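Local coordinates for protein glycerol dehydrogenase (Schizosaccharomyces pombe, PDB 1TA9) that catalyses the NAD(+)-dependent oxidation of glycerol to dihydroxyacetone, probably with zinc as cofactor, and so takes part in glycerol assimilation, at residues D182-S187 against A297-S302; T67-Y72 against N209-D214; T178-A183 against V223-S228; T249-G254 against L304-G309; I150-G155 against I173-T178. All blocks are in the same frame, centred on the assembly; numbering follows the deposited sequence.

Interaction 1 of 5, residues D182-S187 against A297-S302. With K (potassium ion), chain J.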
# COMPACT_ATOMS: atom_id res chain seq x y z
N ASP B 182 -18.11 -32.54 6.79
CA ASP B 182 -16.76 -33.04 6.52
C ASP B 182 -16.47 -34.33 7.27
O ASP B 182 -15.32 -34.65 7.57
CB ASP B 182 -15.70 -31.98 6.87
CG ASP B 182 -15.88 -31.42 8.27
OD1 ASP B 182 -16.41 -32.14 9.14
OD2 ASP B 182 -15.46 -30.26 8.52
N ALA B 183 -17.52 -35.09 7.57
CA ALA B 183 -17.36 -36.34 8.31
C ALA B 183 -16.73 -37.47 7.49
O ALA B 183 -16.06 -38.35 8.03
CB ALA B 183 -18.70 -36.80 8.85
N ALA B 184 -16.93 -37.43 6.17
CA ALA B 184 -16.43 -38.47 5.28
C ALA B 184 -14.99 -38.95 5.51
O ALA B 184 -14.74 -40.14 5.69
CB ALA B 184 -16.60 -38.02 3.83
N THR B 185 -14.04 -38.03 5.52
CA THR B 185 -12.63 -38.40 5.67
C THR B 185 -12.13 -38.67 7.07
O THR B 185 -11.02 -39.18 7.23
CB THR B 185 -11.72 -37.29 5.12
OG1 THR B 185 -11.75 -36.17 6.02
CG2 THR B 185 -12.17 -36.84 3.73
N SER B 186 -12.92 -38.35 8.09
CA SER B 186 -12.46 -38.51 9.47
C SER B 186 -12.44 -39.89 10.10
O SER B 186 -13.15 -40.81 9.68
CB SER B 186 -13.24 -37.57 10.38
OG SER B 186 -14.54 -38.07 10.63
N SER B 187 -11.62 -40.00 11.14
CA SER B 187 -11.46 -41.23 11.90
C SER B 187 -12.42 -41.18 13.08
O SER B 187 -12.35 -42.02 13.98
CB SER B 187 -10.03 -41.32 12.44
OG SER B 187 -9.08 -41.11 11.41
N ALA B 297 -13.51 -28.54 -1.00
CA ALA B 297 -13.36 -27.77 0.23
C ALA B 297 -14.23 -28.35 1.35
O ALA B 297 -13.78 -28.47 2.50
CB ALA B 297 -13.73 -26.31 -0.01
N ASN B 298 -15.46 -28.70 1.02
CA ASN B 298 -16.39 -29.25 1.99
C ASN B 298 -16.01 -30.64 2.49
O ASN B 298 -16.33 -31.01 3.62
CB ASN B 298 -17.80 -29.35 1.39
CG ASN B 298 -18.51 -28.02 1.31
OD1 ASN B 298 -17.92 -26.97 1.58
ND2 ASN B 298 -19.78 -28.05 0.94
N THR B 299 -15.33 -31.40 1.64
CA THR B 299 -14.97 -32.77 1.99
C THR B 299 -13.51 -32.99 2.35
O THR B 299 -13.19 -33.28 3.51
CB THR B 299 -15.34 -33.71 0.82
OG1 THR B 299 -16.59 -33.30 0.27
CG2 THR B 299 -15.47 -35.15 1.32
N LEU B 300 -12.61 -32.85 1.38
CA LEU B 300 -11.19 -33.07 1.63
C LEU B 300 -10.53 -32.00 2.51
O LEU B 300 -9.96 -32.32 3.55
CB LEU B 300 -10.42 -33.17 0.31
CG LEU B 300 -8.91 -33.39 0.39
CD1 LEU B 300 -8.61 -34.75 1.02
CD2 LEU B 300 -8.31 -33.31 -1.00
N MET B 301 -10.62 -30.74 2.09
CA MET B 301 -9.99 -29.67 2.85
C MET B 301 -10.54 -29.51 4.26
O MET B 301 -9.79 -29.49 5.24
CB MET B 301 -10.11 -28.35 2.10
CG MET B 301 -9.41 -28.33 0.75
SD MET B 301 -9.64 -26.74 -0.06
CE MET B 301 -10.38 -27.23 -1.65
N SER B 302 -11.86 -29.39 4.38
CA SER B 302 -12.45 -29.24 5.69
C SER B 302 -12.14 -30.47 6.55
O SER B 302 -11.84 -30.35 7.74
CB SER B 302 -13.95 -29.04 5.57
OG SER B 302 -14.50 -28.66 6.81
K K J . -15.72 -28.29 10.30
O HOH W 1 -14.57 -35.07 4.97
O HOH W 2 -14.19 -27.53 12.23
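D182 opens the loop 182-187 where it meets helix 289-307, and its carboxylate does most of the work. The backbone position brings CB of D182 to 3.4 Å from N298 O. With chi1 at 51°, CG sits in the crowded position between the backbone N and the carbonyl carbon, which turns OD2 to the helix. D182 OD2 accepts from S302 OG over a short 2.5 Å, on the lone pair anti to OD1. D182 OD2 also binds the potassium ion at 2.7 Å, a site that D232, S235 and T236 share. At A184 the small methyl CB touches T299 CG2 at 4.0 Å. T185 then lays its CG2 methyl 3.7 Å from T299 O. A water donates to T299 O at 2.7 Å, accepts from T185 N and bonds weakly to D182 O, joining the two backbones where they do not meet directly. Beyond, S186 OG and S186 N both donate to A183 O, closing a type I turn. An oxygen held by both a cation and a hydroxyl should stay deprotonated, so D182 is probably anionic, in keeping with a place in the substrate site beside the zinc ligand D232.

Interaction 2 of 5, residues T67-Y72 against N209-D214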
# COMPACT_ATOMS: atom_id res chain seq x y z
N THR B 67 -2.59 -36.99 9.82
CA THR B 67 -3.35 -38.19 9.53
C THR B 67 -4.23 -37.97 8.30
O THR B 67 -4.72 -36.87 8.07
CB THR B 67 -4.21 -38.58 10.76
OG1 THR B 67 -4.79 -39.87 10.56
CG2 THR B 67 -5.30 -37.55 11.01
N SER B 68 -4.43 -39.02 7.51
CA SER B 68 -5.23 -38.87 6.30
C SER B 68 -5.73 -40.16 5.69
O SER B 68 -5.27 -41.25 6.03
CB SER B 68 -4.39 -38.13 5.25
OG SER B 68 -4.95 -38.21 3.96
N PRO B 69 -6.73 -40.06 4.80
CA PRO B 69 -7.23 -41.27 4.15
C PRO B 69 -6.12 -41.57 3.15
O PRO B 69 -5.33 -40.67 2.83
CB PRO B 69 -8.50 -40.79 3.44
CG PRO B 69 -8.97 -39.64 4.31
CD PRO B 69 -7.67 -38.93 4.62
N GLN B 70 -6.04 -42.79 2.65
CA GLN B 70 -5.01 -43.12 1.68
C GLN B 70 -5.27 -42.47 0.32
O GLN B 70 -4.34 -42.08 -0.39
CB GLN B 70 -4.90 -44.63 1.50
CG GLN B 70 -4.46 -45.35 2.76
CD GLN B 70 -4.35 -46.84 2.55
OE1 GLN B 70 -5.37 -47.54 2.45
NE2 GLN B 70 -3.12 -47.34 2.48
N LYS B 71 -6.55 -42.37 -0.04
CA LYS B 71 -6.93 -41.78 -1.31
C LYS B 71 -8.25 -41.01 -1.21
O LYS B 71 -9.14 -41.38 -0.45
CB LYS B 71 -7.11 -42.87 -2.38
CG LYS B 71 -5.88 -43.71 -2.67
CD LYS B 71 -4.87 -42.98 -3.55
CE LYS B 71 -3.78 -43.95 -4.00
NZ LYS B 71 -2.67 -43.27 -4.73
N TYR B 72 -8.34 -39.93 -1.98
CA TYR B 72 -9.55 -39.12 -2.05
C TYR B 72 -9.76 -38.96 -3.55
O TYR B 72 -8.90 -38.43 -4.24
CB TYR B 72 -9.36 -37.75 -1.38
CG TYR B 72 -10.50 -36.80 -1.64
CD1 TYR B 72 -10.51 -35.96 -2.76
CD2 TYR B 72 -11.59 -36.73 -0.76
CE1 TYR B 72 -11.57 -35.09 -3.00
CE2 TYR B 72 -12.65 -35.86 -1.00
CZ TYR B 72 -12.64 -35.04 -2.12
OH TYR B 72 -13.70 -34.19 -2.34
N ASN B 209 -9.97 -45.63 4.31
CA ASN B 209 -8.95 -45.76 3.28
C ASN B 209 -9.17 -44.93 2.03
O ASN B 209 -8.23 -44.34 1.49
CB ASN B 209 -8.77 -47.23 2.94
CG ASN B 209 -8.51 -48.08 4.17
OD1 ASN B 209 -9.42 -48.34 4.96
ND2 ASN B 209 -7.26 -48.48 4.35
N LEU B 210 -10.42 -44.87 1.56
CA LEU B 210 -10.74 -44.11 0.37
C LEU B 210 -12.05 -43.34 0.52
O LEU B 210 -13.04 -43.89 0.99
CB LEU B 210 -10.86 -45.04 -0.85
CG LEU B 210 -11.53 -44.46 -2.11
CD1 LEU B 210 -10.62 -43.44 -2.77
CD2 LEU B 210 -11.82 -45.60 -3.09
N ILE B 211 -12.03 -42.07 0.14
CA ILE B 211 -13.24 -41.25 0.13
C ILE B 211 -13.47 -41.11 -1.37
O ILE B 211 -12.62 -40.59 -2.09
CB ILE B 211 -13.03 -39.88 0.80
CG1 ILE B 211 -13.21 -39.99 2.32
CG2 ILE B 211 -14.10 -38.91 0.30
CD1 ILE B 211 -12.44 -41.10 2.99
N PHE B 212 -14.61 -41.60 -1.84
CA PHE B 212 -14.95 -41.65 -3.26
C PHE B 212 -16.22 -40.84 -3.50
O PHE B 212 -17.29 -41.19 -2.99
CB PHE B 212 -15.13 -43.13 -3.62
CG PHE B 212 -15.26 -43.41 -5.09
CD1 PHE B 212 -14.56 -42.67 -6.03
CD2 PHE B 212 -16.03 -44.48 -5.53
CE1 PHE B 212 -14.63 -42.99 -7.39
CE2 PHE B 212 -16.11 -44.80 -6.88
CZ PHE B 212 -15.41 -44.05 -7.81
N ILE B 213 -16.10 -39.77 -4.28
CA ILE B 213 -17.24 -38.89 -4.54
C ILE B 213 -17.59 -38.73 -6.00
O ILE B 213 -16.74 -38.37 -6.81
CB ILE B 213 -16.97 -37.47 -3.98
CG1 ILE B 213 -16.60 -37.55 -2.50
CG2 ILE B 213 -18.21 -36.59 -4.17
CD1 ILE B 213 -16.18 -36.22 -1.91
N ASP B 214 -18.86 -38.98 -6.34
CA ASP B 214 -19.33 -38.81 -7.71
C ASP B 214 -20.07 -37.47 -7.70
O ASP B 214 -21.14 -37.35 -7.11
CB ASP B 214 -20.27 -39.96 -8.10
CG ASP B 214 -20.73 -39.87 -9.55
OD1 ASP B 214 -20.92 -40.94 -10.18
OD2 ASP B 214 -20.92 -38.75 -10.06
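Main-chain hydrogen bonds set the register between the start of strand 71-75 and strand 210-214. K71 N donates to N209 O at 3.0 Å, nearly along the C=O axis, and K71 O in turn receives I211 N at 3.0 Å. A weak bond from Q70 N shares N209 O. CA-H groups add to this: L210 CA points at K71 O and Y72 CA at I211 O.

The side-chain amides of Q70 and N209 lie side by side, pointing the same way with planes 66° apart. N209 ND2 reaches Q70 OE1 at 2.8 Å and 171°; the acceptor lies in the amide plane of N209, whereas the donor stands above the plane of the Q70 carbonyl. An amide suits the start of the strands because it both gives and takes: N209 offers ND2 to Q70 while its OD1 accepts from S172 N.

These parallel pairs make 71-75 the outermost strand, within its own chain, of the six-stranded parallel sheet of the Rossmann-like domain of iron-containing alcohol dehydrogenases. T67, K71 and Y72 pair antiparallel with a strand of the second subunit, where K71 NZ also bonds to T67 of that subunit.

Apolar contacts fill the face of Y72 and I211. With CG anti to the backbone N (chi1 170°), the Y72 ring crosses both isoleucines obliquely: CD2 meets I211 CG2 at 3.5 Å, CE2 meets I213 CD1 at 3.7 Å, and Y72 OH, which bonds to Q74, lies 3.2 Å from I213 CD1. P69 CB rests 4.0 Å from I211 CD1. On the other face, L210 CD1 packs against K71 CB at 3.6 Å.

Interaction 3 of 5, residues T178-A183 against V223-S228. With K (potassium ion), chain J.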
# COMPACT_ATOMS: atom_id res chain seq x y z
N THR B 178 -23.82 -36.53 -0.75
CA THR B 178 -24.11 -35.11 -0.62
C THR B 178 -22.85 -34.54 -0.00
O THR B 178 -22.04 -35.28 0.56
CB THR B 178 -25.29 -34.82 0.33
OG1 THR B 178 -25.00 -35.37 1.62
CG2 THR B 178 -26.59 -35.41 -0.21
N ALA B 179 -22.65 -33.23 -0.12
CA ALA B 179 -21.47 -32.61 0.45
C ALA B 179 -21.95 -31.70 1.57
O ALA B 179 -21.71 -30.49 1.55
CB ALA B 179 -20.74 -31.80 -0.62
N SER B 180 -22.61 -32.29 2.57
CA SER B 180 -23.18 -31.53 3.68
C SER B 180 -22.40 -31.44 4.98
O SER B 180 -22.81 -30.73 5.90
CB SER B 180 -24.59 -32.05 3.97
OG SER B 180 -24.56 -33.42 4.32
N SER B 181 -21.28 -32.15 5.08
CA SER B 181 -20.45 -32.12 6.28
C SER B 181 -19.08 -32.66 5.90
O SER B 181 -18.90 -33.19 4.80
CB SER B 181 -21.05 -32.99 7.39
OG SER B 181 -20.69 -34.36 7.22
N ASP B 182 -18.11 -32.54 6.79
CA ASP B 182 -16.76 -33.04 6.52
C ASP B 182 -16.47 -34.33 7.27
O ASP B 182 -15.32 -34.65 7.57
CB ASP B 182 -15.70 -31.98 6.87
CG ASP B 182 -15.88 -31.42 8.27
OD1 ASP B 182 -16.41 -32.14 9.14
OD2 ASP B 182 -15.46 -30.26 8.52
N ALA B 183 -17.52 -35.09 7.57
CA ALA B 183 -17.36 -36.34 8.31
C ALA B 183 -16.73 -37.47 7.49
O ALA B 183 -16.06 -38.35 8.03
CB ALA B 183 -18.70 -36.80 8.85
N VAL B 223 -29.72 -28.09 -3.16
CA VAL B 223 -28.64 -27.19 -2.76
C VAL B 223 -28.56 -26.91 -1.25
O VAL B 223 -27.53 -26.47 -0.75
CB VAL B 223 -28.71 -25.87 -3.56
CG1 VAL B 223 -29.94 -25.07 -3.15
CG2 VAL B 223 -27.42 -25.07 -3.37
N ARG B 224 -29.64 -27.18 -0.52
CA ARG B 224 -29.60 -26.97 0.93
C ARG B 224 -28.48 -27.83 1.52
O ARG B 224 -27.81 -27.43 2.47
CB ARG B 224 -30.94 -27.34 1.57
CG ARG B 224 -30.97 -27.14 3.08
CD ARG B 224 -32.21 -27.74 3.75
NE ARG B 224 -32.13 -27.60 5.20
CZ ARG B 224 -32.92 -28.22 6.07
NH1 ARG B 224 -33.89 -29.03 5.64
NH2 ARG B 224 -32.76 -28.03 7.37
N PHE B 225 -28.26 -29.01 0.95
CA PHE B 225 -27.21 -29.91 1.43
C PHE B 225 -25.81 -29.32 1.26
O PHE B 225 -24.99 -29.38 2.18
CB PHE B 225 -27.29 -31.26 0.69
CG PHE B 225 -28.42 -32.13 1.13
CD1 PHE B 225 -28.33 -32.85 2.33
CD2 PHE B 225 -29.58 -32.23 0.37
CE1 PHE B 225 -29.39 -33.66 2.76
CE2 PHE B 225 -30.65 -33.03 0.80
CZ PHE B 225 -30.55 -33.74 1.99
N LEU B 226 -25.54 -28.76 0.09
CA LEU B 226 -24.24 -28.16 -0.18
C LEU B 226 -24.00 -27.00 0.79
O LEU B 226 -22.90 -26.84 1.32
CB LEU B 226 -24.16 -27.63 -1.62
CG LEU B 226 -22.85 -26.93 -2.00
CD1 LEU B 226 -21.73 -27.96 -2.08
CD2 LEU B 226 -23.00 -26.22 -3.34
N ILE B 227 -25.04 -26.20 1.00
CA ILE B 227 -24.94 -25.05 1.89
C ILE B 227 -24.63 -25.50 3.31
O ILE B 227 -23.87 -24.84 4.02
CB ILE B 227 -26.25 -24.22 1.85
CG1 ILE B 227 -26.37 -23.57 0.47
CG2 ILE B 227 -26.24 -23.17 2.95
CD1 ILE B 227 -27.70 -22.89 0.19
N SER B 228 -25.21 -26.62 3.73
CA SER B 228 -24.95 -27.14 5.06
C SER B 228 -23.46 -27.49 5.14
O SER B 228 -22.80 -27.25 6.15
CB SER B 228 -25.79 -28.38 5.32
OG SER B 228 -25.43 -28.96 6.56
K K J . -15.72 -28.29 10.30
O HOH W 3 -24.76 -31.10 7.53
O HOH W 2 -14.19 -27.53 12.23
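The F225 ring carries the T178 methyl CG2 over one face, 4.2 Å from the ring centroid and displaced toward the rim, a CH-pi contact. At its edge, near the ring plane, lies S180 CB. T178 is suited to this place because its two branches divide the work: CG2, anti to the carbonyl carbon, goes to the aromatic ring, while OG1 makes a weak hydrogen bond with S180 OG. Next to the ring the loop runs close against helix 223-245. S180 CA comes within 3.2 Å of F225 O, a bent CA-H...O contact, and A179 CB touches L226 CD1 at 4.2 Å, a methyl small enough to let the backbone come near. A water donates to S180 O at 2.6 Å and lies 2.4 Å from S228 OG; S228 OG bonds in addition to G334 N, next to the zinc ligand H333. Farther along, S181 OG accepts from A183 N at 3.3 Å, an ST turn that shapes the backbone around D182. Loop and helix are thus joined by CH-pi, CA-H...O and water-mediated contacts, where T178, A179 and S180 probably line the NAD(+) site and the helix runs on to the metal ligand D232.

Interaction 4 of 5, residues T249-G254 against L304-G309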
# COMPACT_ATOMS: atom_id res chain seq x y z
N THR B 249 -3.54 -30.14 21.99
CA THR B 249 -3.36 -31.36 21.21
C THR B 249 -4.36 -31.39 20.06
O THR B 249 -5.52 -31.05 20.23
CB THR B 249 -3.57 -32.60 22.09
OG1 THR B 249 -2.62 -32.58 23.16
CG2 THR B 249 -3.38 -33.87 21.27
N SER B 250 -3.89 -31.79 18.88
CA SER B 250 -4.74 -31.85 17.70
C SER B 250 -5.65 -33.06 17.73
O SER B 250 -5.50 -33.95 18.57
CB SER B 250 -3.88 -31.92 16.43
OG SER B 250 -3.33 -33.23 16.29
N PHE B 251 -6.60 -33.10 16.80
CA PHE B 251 -7.51 -34.24 16.71
C PHE B 251 -6.81 -35.43 16.07
O PHE B 251 -7.41 -36.48 15.88
CB PHE B 251 -8.77 -33.86 15.93
CG PHE B 251 -9.94 -33.50 16.81
CD1 PHE B 251 -9.80 -32.57 17.83
CD2 PHE B 251 -11.17 -34.12 16.63
CE1 PHE B 251 -10.87 -32.25 18.66
CE2 PHE B 251 -12.25 -33.82 17.46
CZ PHE B 251 -12.10 -32.88 18.48
N ALA B 252 -5.53 -35.24 15.74
CA ALA B 252 -4.71 -36.31 15.16
C ALA B 252 -3.93 -36.97 16.29
O ALA B 252 -3.28 -37.99 16.10
CB ALA B 252 -3.75 -35.74 14.12
N GLY B 253 -3.99 -36.36 17.47
CA GLY B 253 -3.32 -36.92 18.64
C GLY B 253 -1.98 -36.34 19.06
O GLY B 253 -1.36 -36.86 19.98
N GLY B 254 -1.53 -35.28 18.40
CA GLY B 254 -0.25 -34.70 18.77
C GLY B 254 -0.19 -33.21 18.51
O GLY B 254 -1.23 -32.54 18.46
N LEU B 304 -9.49 -32.83 6.34
CA LEU B 304 -8.11 -32.89 6.79
C LEU B 304 -7.76 -31.67 7.64
O LEU B 304 -6.94 -31.76 8.56
CB LEU B 304 -7.15 -32.94 5.60
CG LEU B 304 -7.20 -34.17 4.70
CD1 LEU B 304 -6.24 -33.98 3.53
CD2 LEU B 304 -6.83 -35.41 5.51
N GLY B 305 -8.38 -30.54 7.32
CA GLY B 305 -8.14 -29.31 8.05
C GLY B 305 -8.60 -29.34 9.50
O GLY B 305 -7.94 -28.77 10.37
N PHE B 306 -9.72 -30.00 9.76
CA PHE B 306 -10.21 -30.07 11.13
C PHE B 306 -9.56 -31.20 11.93
O PHE B 306 -9.17 -31.00 13.08
CB PHE B 306 -11.75 -30.20 11.14
CG PHE B 306 -12.27 -31.60 11.33
CD1 PHE B 306 -12.24 -32.20 12.59
CD2 PHE B 306 -12.80 -32.31 10.26
CE1 PHE B 306 -12.74 -33.49 12.78
CE2 PHE B 306 -13.31 -33.60 10.44
CZ PHE B 306 -13.27 -34.19 11.70
N GLU B 307 -9.42 -32.38 11.33
CA GLU B 307 -8.83 -33.50 12.06
C GLU B 307 -7.36 -33.30 12.40
O GLU B 307 -6.89 -33.74 13.45
CB GLU B 307 -9.03 -34.81 11.28
CG GLU B 307 -8.66 -36.05 12.09
CD GLU B 307 -9.06 -37.36 11.42
OE1 GLU B 307 -8.87 -38.42 12.05
OE2 GLU B 307 -9.55 -37.33 10.27
N ASN B 308 -6.62 -32.64 11.51
CA ASN B 308 -5.21 -32.39 11.74
C ASN B 308 -5.00 -31.13 12.55
O ASN B 308 -3.90 -30.86 13.03
CB ASN B 308 -4.47 -32.35 10.42
CG ASN B 308 -4.30 -33.72 9.83
OD1 ASN B 308 -3.59 -34.56 10.40
ND2 ASN B 308 -4.97 -33.99 8.72
N GLY B 309 -6.08 -30.38 12.71
CA GLY B 309 -6.07 -29.18 13.52
C GLY B 309 -6.89 -29.60 14.72
O GLY B 309 -6.41 -30.35 15.58
O HOH W 4 -7.81 -38.71 14.30
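A type I beta turn, S250 to G253, packs against the C-terminal end of helix 289-307 in the helical part of this iron-containing alcohol dehydrogenase fold, and the turn begins with an ST turn: S250 OG, placed between the backbone N and the carbonyl carbon, accepts from A252 N at 3.0 Å. Serine suits this first position because its short hydroxyl can fold back onto its own backbone. G253 has a positive phi of 100°, where a side chain would press on the carbonyl before it.

F251 starts toward the helix end, its CB 3.1 Å from E307 O, but its ring then swings away. F251 CD2 arrives at the edge of the F306 ring, near that ring's plane, 4.2 Å from F306 CE1. E307 CB lies over the centre of one face of the F306 ring; L188, probably part of the NAD(+) site, touches both phenylalanines. E307 runs out fully extended, CG anti to the backbone N, so that its carboxylate reaches S187 and N207. A water bridges the two segments, donating to E307 OE1 and to F251 O.

N308 turns its CB away from the turn. N308 ND2 bends back to L304 O at 3.0 Å, a carbonyl that also receives N308 N, while OD1 accepts from T67 N and lies beside the methyl of A252. A CB on G309 would run into G305 O, so the residue without a side chain suits this place. The direct hydrogen bond across the segments runs from F251 N to G309 O, 3.0 Å at 152°, with the donor 33° above the carbonyl plane.

Interaction 5 of 5, residues I150-G155 against I173-T178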
# COMPACT_ATOMS: atom_id res chain seq x y z
N ILE B 150 -17.88 -50.99 1.74
CA ILE B 150 -18.17 -49.75 1.02
C ILE B 150 -19.47 -49.11 1.50
O ILE B 150 -20.55 -49.67 1.32
CB ILE B 150 -18.29 -50.00 -0.50
CG1 ILE B 150 -17.07 -50.77 -1.00
CG2 ILE B 150 -18.42 -48.67 -1.23
CD1 ILE B 150 -17.14 -51.12 -2.48
N GLY B 151 -19.35 -47.94 2.11
CA GLY B 151 -20.52 -47.22 2.59
C GLY B 151 -20.89 -46.12 1.62
O GLY B 151 -20.07 -45.26 1.31
N VAL B 152 -22.13 -46.14 1.14
CA VAL B 152 -22.59 -45.13 0.19
C VAL B 152 -23.80 -44.36 0.73
O VAL B 152 -24.85 -44.95 0.97
CB VAL B 152 -22.99 -45.79 -1.16
CG1 VAL B 152 -23.24 -44.72 -2.21
CG2 VAL B 152 -21.91 -46.75 -1.61
N GLY B 153 -23.65 -43.05 0.90
CA GLY B 153 -24.76 -42.25 1.40
C GLY B 153 -24.40 -41.16 2.38
O GLY B 153 -23.36 -40.51 2.25
N GLY B 154 -25.26 -40.96 3.38
CA GLY B 154 -25.02 -39.92 4.37
C GLY B 154 -24.25 -40.37 5.60
O GLY B 154 -23.77 -41.50 5.68
N GLY B 155 -24.13 -39.46 6.57
CA GLY B 155 -23.41 -39.73 7.80
C GLY B 155 -23.68 -41.04 8.50
O GLY B 155 -22.75 -41.75 8.88
N ILE B 173 -14.25 -47.92 2.38
CA ILE B 173 -14.39 -46.99 1.27
C ILE B 173 -15.68 -46.22 1.55
O ILE B 173 -16.77 -46.80 1.62
CB ILE B 173 -14.47 -47.74 -0.08
CG1 ILE B 173 -13.13 -48.44 -0.35
CG2 ILE B 173 -14.77 -46.75 -1.21
CD1 ILE B 173 -13.03 -49.12 -1.70
N ILE B 174 -15.54 -44.91 1.72
CA ILE B 174 -16.67 -44.03 2.04
C ILE B 174 -17.07 -43.20 0.84
O ILE B 174 -16.25 -42.48 0.27
CB ILE B 174 -16.28 -43.10 3.21
CG1 ILE B 174 -15.73 -43.93 4.38
CG2 ILE B 174 -17.48 -42.28 3.66
CD1 ILE B 174 -16.74 -44.88 5.02
N CYS B 175 -18.35 -43.29 0.45
CA CYS B 175 -18.85 -42.56 -0.71
C CYS B 175 -20.00 -41.64 -0.35
O CYS B 175 -21.17 -42.03 -0.41
CB CYS B 175 -19.32 -43.55 -1.77
SG CYS B 175 -18.17 -44.91 -2.06
N PRO B 176 -19.69 -40.39 0.02
CA PRO B 176 -20.76 -39.44 0.37
C PRO B 176 -21.62 -39.13 -0.85
O PRO B 176 -21.10 -38.97 -1.96
CB PRO B 176 -19.98 -38.23 0.88
CG PRO B 176 -18.71 -38.29 0.11
CD PRO B 176 -18.36 -39.76 0.14
N THR B 177 -22.93 -39.03 -0.65
CA THR B 177 -23.85 -38.74 -1.74
C THR B 177 -24.33 -37.29 -1.73
O THR B 177 -25.13 -36.87 -2.57
CB THR B 177 -25.05 -39.70 -1.72
OG1 THR B 177 -25.66 -39.69 -0.42
CG2 THR B 177 -24.59 -41.12 -2.04
N THR B 178 -23.82 -36.53 -0.75
CA THR B 178 -24.11 -35.11 -0.62
C THR B 178 -22.85 -34.54 -0.00
O THR B 178 -22.04 -35.28 0.56
CB THR B 178 -25.29 -34.82 0.33
OG1 THR B 178 -25.00 -35.37 1.62
CG2 THR B 178 -26.59 -35.41 -0.21
O HOH W 5 -23.26 -37.86 2.26
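Strands 148-153 and 172-176 run side by side in parallel, their axes 4.8 Å apart and 8° off alignment, as the two strands of a beta-alpha-beta unit whose crossover is helix 155-167. G151 bonds with both its N and its O to the neighbouring strand: G151 N donates to I173 O and G151 O accepts from C175 N at 2.8 Å, both nearly along the C=O axis. G153 N then reaches C175 O at 3.0 Å, and T177 N closes the series on G153 O with a longer bond of 3.3 Å.

On one face I150 and I173 lie alongside, pointing the same way. I150 CG2 also meets C175 SG at 3.9 Å. V152, with CG1 anti to the backbone N, puts that methyl 3.8 Å from T177 CG2, the two side chains crossing at about a right angle. I150, V152, I173 and C175 make this face apolar, and it packs against helix 100-115. The other face carries G151 and G153 beside I174 and P176, and helix 155-167 lies against it through M158 and A161.

G153 has backbone angles of 141/-142°, which suit a residue without a side chain, and its bare CA lets T177 OG1 approach to 3.3 Å. T177 keeps OG1 in the crowded position between the backbone N and the carbonyl carbon. A water donates to G153 O at 2.7 Å and lies near T178 OG1. G154 is the N-cap of helix 155-167. Polar groups thus gather at the C-terminal ends of the strands, where G155, T177 and T178 probably line the NAD(+) site, as in nucleotide-binding folds of this kind.

The parallel sheet, the loop after strand 172-176 and helix 289-307 link the contacts. Interactions 2 and 5 lie on neighbouring strands, their centres 11 Å apart, bonded through L210 O and I174 N at 2.8 Å. The chain leaving interaction 5 through T178 enters interaction 3, whose D182 belongs also to interaction 1, so one loop leads from the probable NAD(+) residues to the potassium ion and the substrate site. Interactions 1 and 4 use the same helix and meet where S187 OG lies 2.8 Å from E307 OE1. T67 N, 2.7 Å from N308 OD1, connects interactions 2 and 4. Interactions 4 and 5 stand farthest apart, with centres about 22 Å from each other.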